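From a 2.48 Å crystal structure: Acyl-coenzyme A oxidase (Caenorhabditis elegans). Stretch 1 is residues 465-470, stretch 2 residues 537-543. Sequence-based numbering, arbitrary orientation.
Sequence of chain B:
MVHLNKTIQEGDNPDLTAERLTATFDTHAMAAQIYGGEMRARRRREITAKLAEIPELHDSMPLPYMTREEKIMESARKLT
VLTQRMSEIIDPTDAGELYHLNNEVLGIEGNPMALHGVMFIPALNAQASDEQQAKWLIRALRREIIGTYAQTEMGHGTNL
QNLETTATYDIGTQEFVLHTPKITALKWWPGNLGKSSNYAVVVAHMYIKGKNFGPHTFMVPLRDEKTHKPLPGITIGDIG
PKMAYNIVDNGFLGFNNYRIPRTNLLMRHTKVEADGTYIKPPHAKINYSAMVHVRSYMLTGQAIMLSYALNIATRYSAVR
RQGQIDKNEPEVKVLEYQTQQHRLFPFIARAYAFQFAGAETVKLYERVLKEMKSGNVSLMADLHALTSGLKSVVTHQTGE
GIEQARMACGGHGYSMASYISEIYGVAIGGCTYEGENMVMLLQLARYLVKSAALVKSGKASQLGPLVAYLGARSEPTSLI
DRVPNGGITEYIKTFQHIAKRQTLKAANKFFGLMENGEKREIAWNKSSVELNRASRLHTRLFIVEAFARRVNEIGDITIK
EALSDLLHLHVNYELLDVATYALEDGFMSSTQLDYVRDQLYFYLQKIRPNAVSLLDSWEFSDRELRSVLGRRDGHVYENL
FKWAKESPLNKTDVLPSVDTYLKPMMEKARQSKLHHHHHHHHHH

Stretch 1 (465-470) PLVAYL
Stretch 2 (537-543) LHTRLFI

Stretch 2, residues 537-543, is helical throughout and belongs to a longer helix that begins before Leu 537 and runs on past Ile 543; phi runs from -58° to -66° and psi from -37° to -45°. The i to i-4 hydrogen bonds are regular: Leu 541 N to Leu 537 O at 2.8 Å, Phe 542 N to His 538 O at 3.0 Å and Ile 543 N to Thr 539 O at 3.1 Å. In stretch 1, residues 465-470, Pro 465 (-64/-37, ring pucker C-gamma endo) and Leu 466 (-73/-8) lead into Val 467 at -128/4, after which Ala 468 (-62/-33), Tyr 469 (-56/-20) and Leu 470 (-69/-26) return to compact values, the last two forming a 3-10 segment that continues later in the chain. A hydrogen bond from Leu 470 N to Val 467 O, 2.9 Å, closes this turn. The backbones stand well apart: Leu 466 CA lies 8.0 Å from Phe 542 CA, and Val 467 CA lies 8.7 Å from His 538 CA, so the two stretches run in roughly opposite directions. Side chains therefore bridge most of the gap, burying 245 Å² in total.

The polar link joins Tyr 469 and His 538. Tyr 469 points its CA-to-CB bond toward the helix, with chi1 78° (p) and chi2 -82°; the CA-to-CB bond of His 538 points sideways to stretch 1, but chi1 170° (t) and chi2 85° bring its ring end nearer. Tyr 469 OH and His 538 ND1 meet at 2.6 Å in a short hydrogen bond in which either could be the donor. The hydroxyl lies at the edge of the imidazole, near its plane, where the ND1 lone pair or proton would project. The two rings meet rim to rim, centroids 5.6 Å apart and planes at 18°, with neither over the face of the other. His 538 CE1 also approaches Leu 466 O at 3.3 Å, again near the imidazole plane; the carbon bound to two ring nitrogens is relatively electron-poor, so its C-H suits a carbonyl neighbor. Val 467, with chi1 at 91° between wells, places CG2 4.3 Å from His 538 CE1, oblique to the ring.

One turn along from Leu 537, Leu 541 (chi1 160°, t; chi2 67°, p) directs its CA-to-CB bond toward stretch 1 and covers one face of the Tyr 469 ring. Its CD2 sits 3.7 Å from the centroid of the Tyr 469 ring, 14° off the normal, a CH-pi contact; Leu 541 CD2 to Tyr 469 CZ is likewise 3.7 Å. Tyr 469 thus combines a hydrogen bond at its rim with apolar cover on a face. Farther along the helix, Phe 542 (chi1 177°, t; chi2 81°) presents its ring edge to Leu 466 (chi1 -60°, m; chi2 179°, t), whose CA-to-CB bond points toward the helix: Leu 466 CD2 lies 4.2 Å from Phe 542 CE1, a looser apolar contact near the ring plane.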

# COMPACT_ATOMS: atom_id res chain seq x y z
N PRO B 465 24.20 24.75 -11.36
CA PRO B 465 24.65 23.53 -12.07
C PRO B 465 23.60 22.43 -12.17
O PRO B 465 23.54 21.75 -13.19
CB PRO B 465 25.87 23.09 -11.26
CG PRO B 465 25.73 23.74 -9.93
CD PRO B 465 25.03 25.04 -10.18
N LEU B 466 22.78 22.23 -11.14
CA LEU B 466 21.77 21.18 -11.17
C LEU B 466 20.61 21.52 -12.10
O LEU B 466 19.76 20.67 -12.38
CB LEU B 466 21.28 20.93 -9.75
CG LEU B 466 22.38 20.49 -8.78
CD1 LEU B 466 21.85 20.27 -7.37
CD2 LEU B 466 23.05 19.23 -9.31
N VAL B 467 20.57 22.75 -12.62
CA VAL B 467 19.44 23.21 -13.42
C VAL B 467 19.89 23.78 -14.75
O VAL B 467 19.04 24.20 -15.56
CB VAL B 467 18.60 24.22 -12.60
CG1 VAL B 467 19.00 25.64 -12.76
CG2 VAL B 467 17.14 23.98 -12.77
N ALA B 468 21.19 23.71 -15.05
CA ALA B 468 21.76 24.25 -16.29
C ALA B 468 21.21 23.56 -17.52
O ALA B 468 21.12 24.18 -18.58
CB ALA B 468 23.27 24.07 -16.29
N TYR B 469 20.89 22.27 -17.41
CA TYR B 469 20.32 21.55 -18.53
C TYR B 469 19.06 22.23 -19.05
O TYR B 469 18.62 21.94 -20.17
CB TYR B 469 20.02 20.10 -18.12
CG TYR B 469 18.77 19.91 -17.29
CD1 TYR B 469 18.78 20.13 -15.93
CD2 TYR B 469 17.58 19.46 -17.88
CE1 TYR B 469 17.63 19.96 -15.17
CE2 TYR B 469 16.43 19.28 -17.14
CZ TYR B 469 16.46 19.53 -15.79
OH TYR B 469 15.33 19.35 -15.02
N LEU B 470 18.43 23.08 -18.22
CA LEU B 470 17.24 23.80 -18.68
C LEU B 470 17.59 24.83 -19.75
O LEU B 470 16.72 25.20 -20.56
CB LEU B 470 16.51 24.47 -17.50
CG LEU B 470 15.76 23.54 -16.55
CD1 LEU B 470 15.02 24.36 -15.52
CD2 LEU B 470 14.81 22.60 -17.33
N LEU B 537 10.11 14.70 -12.90
CA LEU B 537 11.05 14.34 -13.96
C LEU B 537 12.44 14.88 -13.65
O LEU B 537 13.45 14.20 -13.86
CB LEU B 537 10.53 14.87 -15.30
CG LEU B 537 9.25 14.20 -15.84
CD1 LEU B 537 8.70 14.97 -17.00
CD2 LEU B 537 9.53 12.75 -16.26
N HIS B 538 12.51 16.09 -13.11
CA HIS B 538 13.79 16.67 -12.74
C HIS B 538 14.46 15.84 -11.64
O HIS B 538 15.66 15.54 -11.72
CB HIS B 538 13.56 18.11 -12.30
CG HIS B 538 14.74 18.77 -11.68
ND1 HIS B 538 15.73 19.37 -12.43
CD2 HIS B 538 15.07 18.96 -10.38
CE1 HIS B 538 16.63 19.89 -11.61
NE2 HIS B 538 16.25 19.66 -10.37
N THR B 539 13.67 15.43 -10.64
CA THR B 539 14.20 14.65 -9.53
C THR B 539 14.67 13.27 -10.01
O THR B 539 15.76 12.83 -9.65
CB THR B 539 13.13 14.52 -8.44
OG1 THR B 539 12.73 15.84 -8.02
CG2 THR B 539 13.67 13.75 -7.24
N ARG B 540 13.87 12.61 -10.85
CA ARG B 540 14.27 11.33 -11.43
C ARG B 540 15.52 11.48 -12.30
O ARG B 540 16.37 10.58 -12.33
CB ARG B 540 13.11 10.71 -12.21
CG ARG B 540 11.92 10.38 -11.31
CD ARG B 540 10.66 9.95 -12.04
NE ARG B 540 10.75 8.59 -12.56
CZ ARG B 540 9.73 7.92 -13.08
NH1 ARG B 540 8.54 8.49 -13.16
NH2 ARG B 540 9.88 6.69 -13.53
N LEU B 541 15.63 12.58 -13.04
CA LEU B 541 16.85 12.80 -13.83
C LEU B 541 18.09 12.86 -12.94
O LEU B 541 19.13 12.27 -13.27
CB LEU B 541 16.71 14.07 -14.66
CG LEU B 541 18.01 14.70 -15.16
CD1 LEU B 541 18.70 13.79 -16.19
CD2 LEU B 541 17.72 16.08 -15.74
N PHE B 542 17.99 13.58 -11.81
CA PHE B 542 19.11 13.64 -10.86
C PHE B 542 19.51 12.25 -10.38
O PHE B 542 20.69 11.94 -10.29
CB PHE B 542 18.76 14.50 -9.65
CG PHE B 542 19.87 14.53 -8.63
CD1 PHE B 542 20.96 15.38 -8.79
CD2 PHE B 542 19.86 13.67 -7.54
CE1 PHE B 542 21.98 15.41 -7.87
CE2 PHE B 542 20.89 13.69 -6.60
CZ PHE B 542 21.95 14.55 -6.77
N ILE B 543 18.52 11.43 -10.03
CA ILE B 543 18.82 10.10 -9.49
C ILE B 543 19.58 9.26 -10.51
O ILE B 543 20.58 8.61 -10.18
CB ILE B 543 17.50 9.43 -9.05
CG1 ILE B 543 16.89 10.17 -7.85
CG2 ILE B 543 17.74 7.96 -8.70
CD1 ILE B 543 15.43 9.88 -7.61